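PDB 4Q9A: Tat pathway signal sequence domain protein, which probably hydrolyses ester bonds of lipids or other acylated substrates, as a putative GDSL-like lipase of the SGNH hydrolase clan. Local coordinates for residues 147-159 with 199-211. Residues are numbered along the deposited sequence; the frame is centred on the assembly and turned at random.
Sequences EPFTLRDGAAIED and PARYWSNDGVHPD
Leu151 N gives its hydrogen to Gly207 O at 3.0 Å, in the carbonyl plane and on a lone pair, the first of three backbone bonds that tie 147-159 to residues 205-207. The other two run from consecutive amides: Ala155 N to Asn205 O, again on a lone pair, and Ala156 N to Asp206 O, with the donor tilted 21° from the carbonyl plane. The chains pass closely here, and Gly154 CA and Gly207 CA lie 3.7 Å apart. A fourth bond comes from a side chain: Arg201 NE reaches Asp153 O at 2.8 Å, while Ala155 N lies over the centre of one guanidinium face. Leu151 makes apolar contacts, CD2 meeting Trp203 CB at 3.6 Å and CD1 meeting Ser204 CB.

Within 199-211, Asp206 organises the Asx turn. Its CG sits between the backbone N and the carbonyl carbon (chi1 50°), which brings Asp206 OD1 to two amides, Val208 N on the anti side and His209 N at 2.6 Å on the syn side, in an Asx turn and Asx motif. Asp206 OD2 accepts from His209 ND1 at 2.7 Å, 34° out of the carboxylate plane. An alanine in place of Asp206 would probably leave both amides and ND1 without these acceptors and the imidazole freer to turn. Ser204 OG bridges the same turn, accepting from Gly207 N and donating to His209 O.

His209 NE2 is in turn hydrogen-bonded to the phosphate of the phosphoserine at position 28. This Asp-x-x-His segment, with its histidine directed at the modified serine, is consistent with the Ser-His-Asp triad of SGNH hydrolases, in which the Asp-x-x-His motif supplies the acid and the base, and here the loop after strand 142-146 packs against it.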
ATOM      1  N   GLU A 147     -18.347   2.141   7.806  1.00 48.02           N
ATOM      2  CA  GLU A 147     -19.475   2.869   7.230  1.00 48.49           C
ATOM      3  C   GLU A 147     -19.570   2.607   5.713  1.00 52.18           C
ATOM      4  O   GLU A 147     -18.614   2.936   4.988  1.00 50.70           O
ATOM      5  CB  GLU A 147     -19.357   4.397   7.508  1.00 50.08           C
ATOM      6  CG  GLU A 147     -20.597   5.199   7.146  1.00 55.69           C
ATOM      7  CD  GLU A 147     -20.535   6.696   7.382  1.00 74.75           C
ATOM      8  OE1 GLU A 147     -19.440   7.287   7.233  1.00 58.28           O
ATOM      9  OE2 GLU A 147     -21.596   7.287   7.687  1.00 72.12           O
ATOM     10  N   PRO A 148     -20.721   2.075   5.206  1.00 48.94           N
ATOM     11  CA  PRO A 148     -20.895   1.958   3.738  1.00 48.56           C
ATOM     12  C   PRO A 148     -20.946   3.375   3.134  1.00 55.80           C
ATOM     13  O   PRO A 148     -21.408   4.302   3.817  1.00 57.63           O
ATOM     14  CB  PRO A 148     -22.205   1.189   3.589  1.00 50.44           C
ATOM     15  CG  PRO A 148     -22.943   1.442   4.843  1.00 55.79           C
ATOM     16  CD  PRO A 148     -21.950   1.692   5.931  1.00 50.66           C
ATOM     17  N   PHE A 149     -20.405   3.579   1.915  1.00 52.40           N
ATOM     18  CA  PHE A 149     -20.262   4.924   1.345  1.00 53.21           C
ATOM     19  C   PHE A 149     -20.450   5.006  -0.169  1.00 58.02           C
ATOM     20  O   PHE A 149     -20.416   3.988  -0.860  1.00 58.55           O
ATOM     21  CB  PHE A 149     -18.828   5.437   1.659  1.00 54.77           C
ATOM     22  CG  PHE A 149     -17.742   4.521   1.115  1.00 55.37           C
ATOM     23  CD1 PHE A 149     -17.275   4.662  -0.188  1.00 58.51           C
ATOM     24  CD2 PHE A 149     -17.247   3.468   1.880  1.00 56.09           C
ATOM     25  CE1 PHE A 149     -16.340   3.764  -0.716  1.00 58.74           C
ATOM     26  CE2 PHE A 149     -16.304   2.584   1.358  1.00 58.05           C
ATOM     27  CZ  PHE A 149     -15.853   2.739   0.063  1.00 56.62           C
ATOM     28  N   THR A 150     -20.505   6.252  -0.688  1.00 54.54           N
ATOM     29  CA  THR A 150     -20.579   6.596  -2.115  1.00 54.07           C
ATOM     30  C   THR A 150     -19.971   7.971  -2.399  1.00 58.69           C
ATOM     31  O   THR A 150     -20.064   8.888  -1.571  1.00 59.18           O
ATOM     32  CB  THR A 150     -22.021   6.617  -2.662  1.00 55.42           C
ATOM     33  OG1 THR A 150     -22.770   7.615  -1.960  1.00 56.45           O
ATOM     34  CG2 THR A 150     -22.713   5.250  -2.644  1.00 51.32           C
ATOM     35  N   LEU A 151     -19.428   8.124  -3.613  1.00 54.08           N
ATOM     36  CA  LEU A 151     -18.930   9.370  -4.161  1.00 53.58           C
ATOM     37  C   LEU A 151     -19.969   9.785  -5.250  1.00 58.56           C
ATOM     38  O   LEU A 151     -20.124   9.097  -6.261  1.00 57.53           O
ATOM     39  CB  LEU A 151     -17.494   9.189  -4.668  1.00 53.03           C
ATOM     40  CG  LEU A 151     -16.414   9.006  -3.559  1.00 56.70           C
ATOM     41  CD1 LEU A 151     -16.172   7.507  -3.220  1.00 55.38           C
ATOM     42  CD2 LEU A 151     -15.103   9.671  -3.959  1.00 56.80           C
ATOM     43  N   ARG A 152     -20.772  10.832  -4.946  1.00 56.90           N
ATOM     44  CA  ARG A 152     -21.893  11.343  -5.738  1.00 59.07           C
ATOM     45  C   ARG A 152     -21.573  11.566  -7.228  1.00 68.11           C
ATOM     46  O   ARG A 152     -22.443  11.332  -8.094  1.00 69.30           O
ATOM     47  CB  ARG A 152     -22.417  12.650  -5.137  1.00 58.86           C
ATOM     48  CG  ARG A 152     -23.205  12.456  -3.851  1.00 64.79           C
ATOM     49  CD  ARG A 152     -24.101  13.636  -3.519  1.00 79.15           C
ATOM     50  NE  ARG A 152     -24.867  13.408  -2.288  1.00 89.12           N
ATOM     51  CZ  ARG A 152     -26.083  13.893  -2.056  1.00111.48           C
ATOM     52  NH1 ARG A 152     -26.696  14.638  -2.971  1.00104.56           N
ATOM     53  NH2 ARG A 152     -26.701  13.631  -0.911  1.00100.94           N
ATOM     54  N   ASP A 153     -20.340  12.029  -7.527  1.00 66.02           N
ATOM     55  CA  ASP A 153     -19.936  12.262  -8.913  1.00 67.44           C
ATOM     56  C   ASP A 153     -19.198  11.049  -9.513  1.00 71.76           C
ATOM     57  O   ASP A 153     -18.394  11.192 -10.438  1.00 72.22           O
ATOM     58  CB  ASP A 153     -19.103  13.546  -9.061  1.00 70.40           C
ATOM     59  CG  ASP A 153     -19.258  14.249 -10.416  1.00 81.74           C
ATOM     60  OD1 ASP A 153     -20.231  13.926 -11.160  1.00 81.66           O
ATOM     61  OD2 ASP A 153     -18.426  15.141 -10.724  1.00 89.03           O
ATOM     62  N   GLY A 154     -19.535   9.858  -9.026  1.00 68.08           N
ATOM     63  CA  GLY A 154     -19.010   8.605  -9.555  1.00 67.05           C
ATOM     64  C   GLY A 154     -19.837   8.215 -10.762  1.00 71.09           C
ATOM     65  O   GLY A 154     -20.954   8.724 -10.935  1.00 72.17           O
ATOM     66  N   ALA A 155     -19.302   7.315 -11.602  1.00 66.24           N
ATOM     67  CA  ALA A 155     -19.957   6.850 -12.827  1.00 66.89           C
ATOM     68  C   ALA A 155     -21.274   6.091 -12.587  1.00 70.40           C
ATOM     69  O   ALA A 155     -22.204   6.266 -13.371  1.00 71.37           O
ATOM     70  CB  ALA A 155     -19.011   5.965 -13.623  1.00 67.56           C
ATOM     71  N   ALA A 156     -21.351   5.259 -11.529  1.00 65.58           N
ATOM     72  CA  ALA A 156     -22.493   4.388 -11.216  1.00 65.34           C
ATOM     73  C   ALA A 156     -23.607   5.034 -10.385  1.00 68.13           C
ATOM     74  O   ALA A 156     -24.683   4.430 -10.240  1.00 68.31           O
ATOM     75  CB  ALA A 156     -21.996   3.159 -10.484  1.00 64.91           C
ATOM     76  N   ILE A 157     -23.373   6.239  -9.840  1.00 63.24           N
ATOM     77  CA  ILE A 157     -24.363   6.878  -8.979  1.00 62.69           C
ATOM     78  C   ILE A 157     -25.217   7.909  -9.740  1.00 68.32           C
ATOM     79  O   ILE A 157     -24.698   8.801 -10.432  1.00 70.40           O
ATOM     80  CB  ILE A 157     -23.688   7.468  -7.699  1.00 63.90           C
ATOM     81  CG1 ILE A 157     -23.463   6.367  -6.656  1.00 62.08           C
ATOM     82  CG2 ILE A 157     -24.507   8.567  -7.059  1.00 65.55           C
ATOM     83  CD1 ILE A 157     -22.146   5.715  -6.711  1.00 63.63           C
ATOM     84  N   GLU A 158     -26.542   7.741  -9.597  1.00 63.25           N
ATOM     85  CA  GLU A 158     -27.615   8.605 -10.078  1.00 63.42           C
ATOM     86  C   GLU A 158     -28.234   9.180  -8.819  1.00 68.41           C
ATOM     87  O   GLU A 158     -28.906   8.450  -8.088  1.00 69.07           O
ATOM     88  CB  GLU A 158     -28.618   7.798 -10.918  1.00 65.30           C
ATOM     89  CG  GLU A 158     -28.673   8.193 -12.376  1.00 71.90           C
ATOM     90  CD  GLU A 158     -29.900   7.732 -13.142  1.00 84.76           C
ATOM     91  OE1 GLU A 158     -30.298   6.552 -12.978  1.00 61.51           O
ATOM     92  OE2 GLU A 158     -30.442   8.544 -13.935  1.00 66.16           O
ATOM     93  N   ASP A 159     -27.923  10.452  -8.499  1.00 65.11           N
ATOM     94  CA  ASP A 159     -28.335  11.128  -7.259  1.00 65.06           C
ATOM     95  C   ASP A 159     -29.844  10.943  -6.919  1.00 69.08           C
ATOM     96  O   ASP A 159     -30.168  10.629  -5.767  1.00 68.33           O
ATOM     97  CB  ASP A 159     -27.940  12.615  -7.294  1.00 67.87           C
ATOM     98  CG  ASP A 159     -26.439  12.873  -7.114  1.00 77.28           C
ATOM     99  OD1 ASP A 159     -25.620  12.218  -7.841  1.00 73.93           O
ATOM    100  OD2 ASP A 159     -26.081  13.760  -6.283  1.00 84.97           O
ATOM    101  N   PRO A 199     -11.356  15.807  -7.592  1.00 51.04           N
ATOM    102  CA  PRO A 199     -12.671  15.247  -7.984  1.00 50.60           C
ATOM    103  C   PRO A 199     -12.876  13.781  -7.620  1.00 54.37           C
ATOM    104  O   PRO A 199     -11.919  13.007  -7.554  1.00 53.01           O
ATOM    105  CB  PRO A 199     -12.703  15.430  -9.505  1.00 53.20           C
ATOM    106  CG  PRO A 199     -11.282  15.664  -9.898  1.00 57.38           C
ATOM    107  CD  PRO A 199     -10.656  16.383  -8.757  1.00 52.41           C
ATOM    108  N   ALA A 200     -14.148  13.416  -7.375  1.00 51.63           N
ATOM    109  CA  ALA A 200     -14.598  12.082  -6.978  1.00 49.76           C
ATOM    110  C   ALA A 200     -13.988  10.960  -7.812  1.00 55.22           C
ATOM    111  O   ALA A 200     -13.565   9.951  -7.246  1.00 55.97           O
ATOM    112  CB  ALA A 200     -16.105  12.010  -7.082  1.00 50.70           C
ATOM    113  N   ARG A 201     -13.899  11.137  -9.140  1.00 52.62           N
ATOM    114  CA  ARG A 201     -13.410  10.091 -10.039  1.00 51.98           C
ATOM    115  C   ARG A 201     -11.885   9.854  -9.956  1.00 54.58           C
ATOM    116  O   ARG A 201     -11.384   8.885 -10.535  1.00 54.00           O
ATOM    117  CB  ARG A 201     -13.902  10.326 -11.462  1.00 51.64           C
ATOM    118  CG  ARG A 201     -15.393  10.032 -11.503  1.00 54.88           C
ATOM    119  CD  ARG A 201     -15.958   9.882 -12.877  1.00 59.12           C
ATOM    120  NE  ARG A 201     -17.326  10.390 -12.892  1.00 63.62           N
ATOM    121  CZ  ARG A 201     -18.181  10.199 -13.885  1.00 72.91           C
ATOM    122  NH1 ARG A 201     -17.832   9.470 -14.939  1.00 54.34           N
ATOM    123  NH2 ARG A 201     -19.400  10.719 -13.826  1.00 58.25           N
ATOM    124  N   TYR A 202     -11.180  10.683  -9.175  1.00 50.62           N
ATOM    125  CA  TYR A 202      -9.775  10.503  -8.838  1.00 49.80           C
ATOM    126  C   TYR A 202      -9.705   9.431  -7.739  1.00 53.49           C
ATOM    127  O   TYR A 202      -8.846   8.546  -7.777  1.00 53.67           O
ATOM    128  CB  TYR A 202      -9.154  11.845  -8.378  1.00 51.34           C
ATOM    129  CG  TYR A 202      -7.732  11.740  -7.874  1.00 53.23           C
ATOM    130  CD1 TYR A 202      -6.659  11.701  -8.759  1.00 56.09           C
ATOM    131  CD2 TYR A 202      -7.454  11.702  -6.512  1.00 53.46           C
ATOM    132  CE1 TYR A 202      -5.346  11.610  -8.302  1.00 56.47           C
ATOM    133  CE2 TYR A 202      -6.144  11.630  -6.043  1.00 54.06           C
ATOM    134  CZ  TYR A 202      -5.092  11.568  -6.943  1.00 59.85           C
ATOM    135  OH  TYR A 202      -3.793  11.471  -6.517  1.00 57.49           O
ATOM    136  N   TRP A 203     -10.648   9.500  -6.787  1.00 49.44           N
ATOM    137  CA  TRP A 203     -10.737   8.616  -5.635  1.00 48.90           C
ATOM    138  C   TRP A 203     -11.391   7.299  -5.979  1.00 53.61           C
ATOM    139  O   TRP A 203     -10.968   6.265  -5.468  1.00 53.68           O
ATOM    140  CB  TRP A 203     -11.524   9.306  -4.511  1.00 48.15           C
ATOM    141  CG  TRP A 203     -10.949  10.628  -4.106  1.00 50.06           C
ATOM    142  CD1 TRP A 203     -11.353  11.862  -4.520  1.00 54.09           C
ATOM    143  CD2 TRP A 203      -9.794  10.838  -3.287  1.00 50.15           C
ATOM    144  NE1 TRP A 203     -10.554  12.834  -3.961  1.00 54.38           N
ATOM    145  CE2 TRP A 203      -9.576  12.232  -3.214  1.00 54.99           C
ATOM    146  CE3 TRP A 203      -8.908   9.977  -2.608  1.00 50.79           C
ATOM    147  CZ2 TRP A 203      -8.525  12.789  -2.473  1.00 54.39           C
ATOM    148  CZ3 TRP A 203      -7.864  10.535  -1.873  1.00 52.33           C
ATOM    149  CH2 TRP A 203      -7.686  11.924  -1.807  1.00 53.86           C
ATOM    150  N   SER A 204     -12.450   7.346  -6.806  1.00 50.92           N
ATOM    151  CA  SER A 204     -13.258   6.199  -7.238  1.00 50.61           C
ATOM    152  C   SER A 204     -13.952   6.556  -8.518  1.00 56.08           C
ATOM    153  O   SER A 204     -14.712   7.525  -8.538  1.00 56.40           O
ATOM    154  CB  SER A 204     -14.290   5.822  -6.175  1.00 53.05           C
ATOM    155  OG  SER A 204     -15.401   5.183  -6.784  1.00 59.64           O
ATOM    156  N   ASN A 205     -13.730   5.771  -9.580  1.00 53.44           N
ATOM    157  CA  ASN A 205     -14.321   6.083 -10.875  1.00 54.49           C
ATOM    158  C   ASN A 205     -15.848   5.847 -10.914  1.00 58.53           C
ATOM    159  O   ASN A 205     -16.550   6.698 -11.460  1.00 58.61           O
ATOM    160  CB  ASN A 205     -13.624   5.333 -11.998  1.00 51.92           C
ATOM    161  CG  ASN A 205     -14.107   5.764 -13.362  1.00 61.50           C
ATOM    162  OD1 ASN A 205     -14.996   5.137 -13.934  1.00 57.76           O
ATOM    163  ND2 ASN A 205     -13.589   6.878 -13.884  1.00 45.09           N
ATOM    164  N   ASP A 206     -16.358   4.741 -10.315  1.00 54.02           N
ATOM    165  CA  ASP A 206     -17.800   4.447 -10.325  1.00 54.17           C
ATOM    166  C   ASP A 206     -18.564   5.047  -9.119  1.00 58.14           C
ATOM    167  O   ASP A 206     -19.802   5.108  -9.151  1.00 57.20           O
ATOM    168  CB  ASP A 206     -18.070   2.939 -10.414  1.00 55.36           C
ATOM    169  CG  ASP A 206     -17.330   2.068  -9.418  1.00 63.23           C
ATOM    170  OD1 ASP A 206     -17.219   2.466  -8.243  1.00 60.07           O
ATOM    171  OD2 ASP A 206     -16.926   0.957  -9.798  1.00 73.92           O
ATOM    172  N   GLY A 207     -17.830   5.487  -8.092  1.00 54.50           N
ATOM    173  CA  GLY A 207     -18.406   6.065  -6.878  1.00 54.00           C
ATOM    174  C   GLY A 207     -18.748   5.032  -5.818  1.00 55.53           C
ATOM    175  O   GLY A 207     -19.216   5.383  -4.737  1.00 54.31           O
ATOM    176  N   VAL A 208     -18.519   3.745  -6.128  1.00 51.07           N
ATOM    177  CA  VAL A 208     -18.784   2.594  -5.261  1.00 49.49           C
ATOM    178  C   VAL A 208     -17.456   1.967  -4.839  1.00 53.00           C
ATOM    179  O   VAL A 208     -17.201   1.826  -3.644  1.00 52.37           O
ATOM    180  CB  VAL A 208     -19.681   1.554  -5.990  1.00 52.63           C
ATOM    181  CG1 VAL A 208     -19.789   0.254  -5.204  1.00 51.46           C
ATOM    182  CG2 VAL A 208     -21.061   2.121  -6.284  1.00 53.29           C
ATOM    183  N   HIS A 209     -16.647   1.553  -5.842  1.00 48.69           N
ATOM    184  CA  HIS A 209     -15.364   0.894  -5.693  1.00 47.04           C
ATOM    185  C   HIS A 209     -14.247   1.938  -5.751  1.00 51.60           C
ATOM    186  O   HIS A 209     -14.095   2.626  -6.774  1.00 51.64           O
ATOM    187  CB  HIS A 209     -15.158  -0.202  -6.778  1.00 47.56           C
ATOM    188  CG  HIS A 209     -16.306  -1.156  -6.944  1.00 51.29           C
ATOM    189  ND1 HIS A 209     -17.351  -0.884  -7.816  1.00 54.08           N
ATOM    190  CD2 HIS A 209     -16.549  -2.348  -6.331  1.00 52.57           C
ATOM    191  CE1 HIS A 209     -18.194  -1.908  -7.703  1.00 53.60           C
ATOM    192  NE2 HIS A 209     -17.761  -2.808  -6.813  1.00 52.95           N
ATOM    193  N   PRO A 210     -13.435   2.034  -4.670  1.00 48.25           N
ATOM    194  CA  PRO A 210     -12.328   2.998  -4.661  1.00 48.32           C
ATOM    195  C   PRO A 210     -11.126   2.566  -5.497  1.00 53.02           C
ATOM    196  O   PRO A 210     -10.787   1.380  -5.548  1.00 53.11           O
ATOM    197  CB  PRO A 210     -11.930   3.052  -3.185  1.00 49.25           C
ATOM    198  CG  PRO A 210     -12.286   1.723  -2.657  1.00 53.08           C
ATOM    199  CD  PRO A 210     -13.497   1.275  -3.403  1.00 49.13           C
ATOM    200  N   ASP A 211     -10.461   3.557  -6.113  1.00 49.40           N
ATOM    201  CA  ASP A 211      -9.235   3.375  -6.879  1.00 48.78           C
ATOM    202  C   ASP A 211      -8.064   3.654  -5.925  1.00 52.23           C
ATOM    203  O   ASP A 211      -8.313   3.919  -4.746  1.00 50.50           O
ATOM    204  CB  ASP A 211      -9.233   4.251  -8.130  1.00 51.27           C
ATOM    205  CG  ASP A 211     -10.492   4.127  -8.977  1.00 61.11           C
ATOM    206  OD1 ASP A 211     -11.082   3.015  -9.018  1.00 57.69           O
ATOM    207  OD2 ASP A 211     -10.895   5.146  -9.597  1.00 74.22           O
TER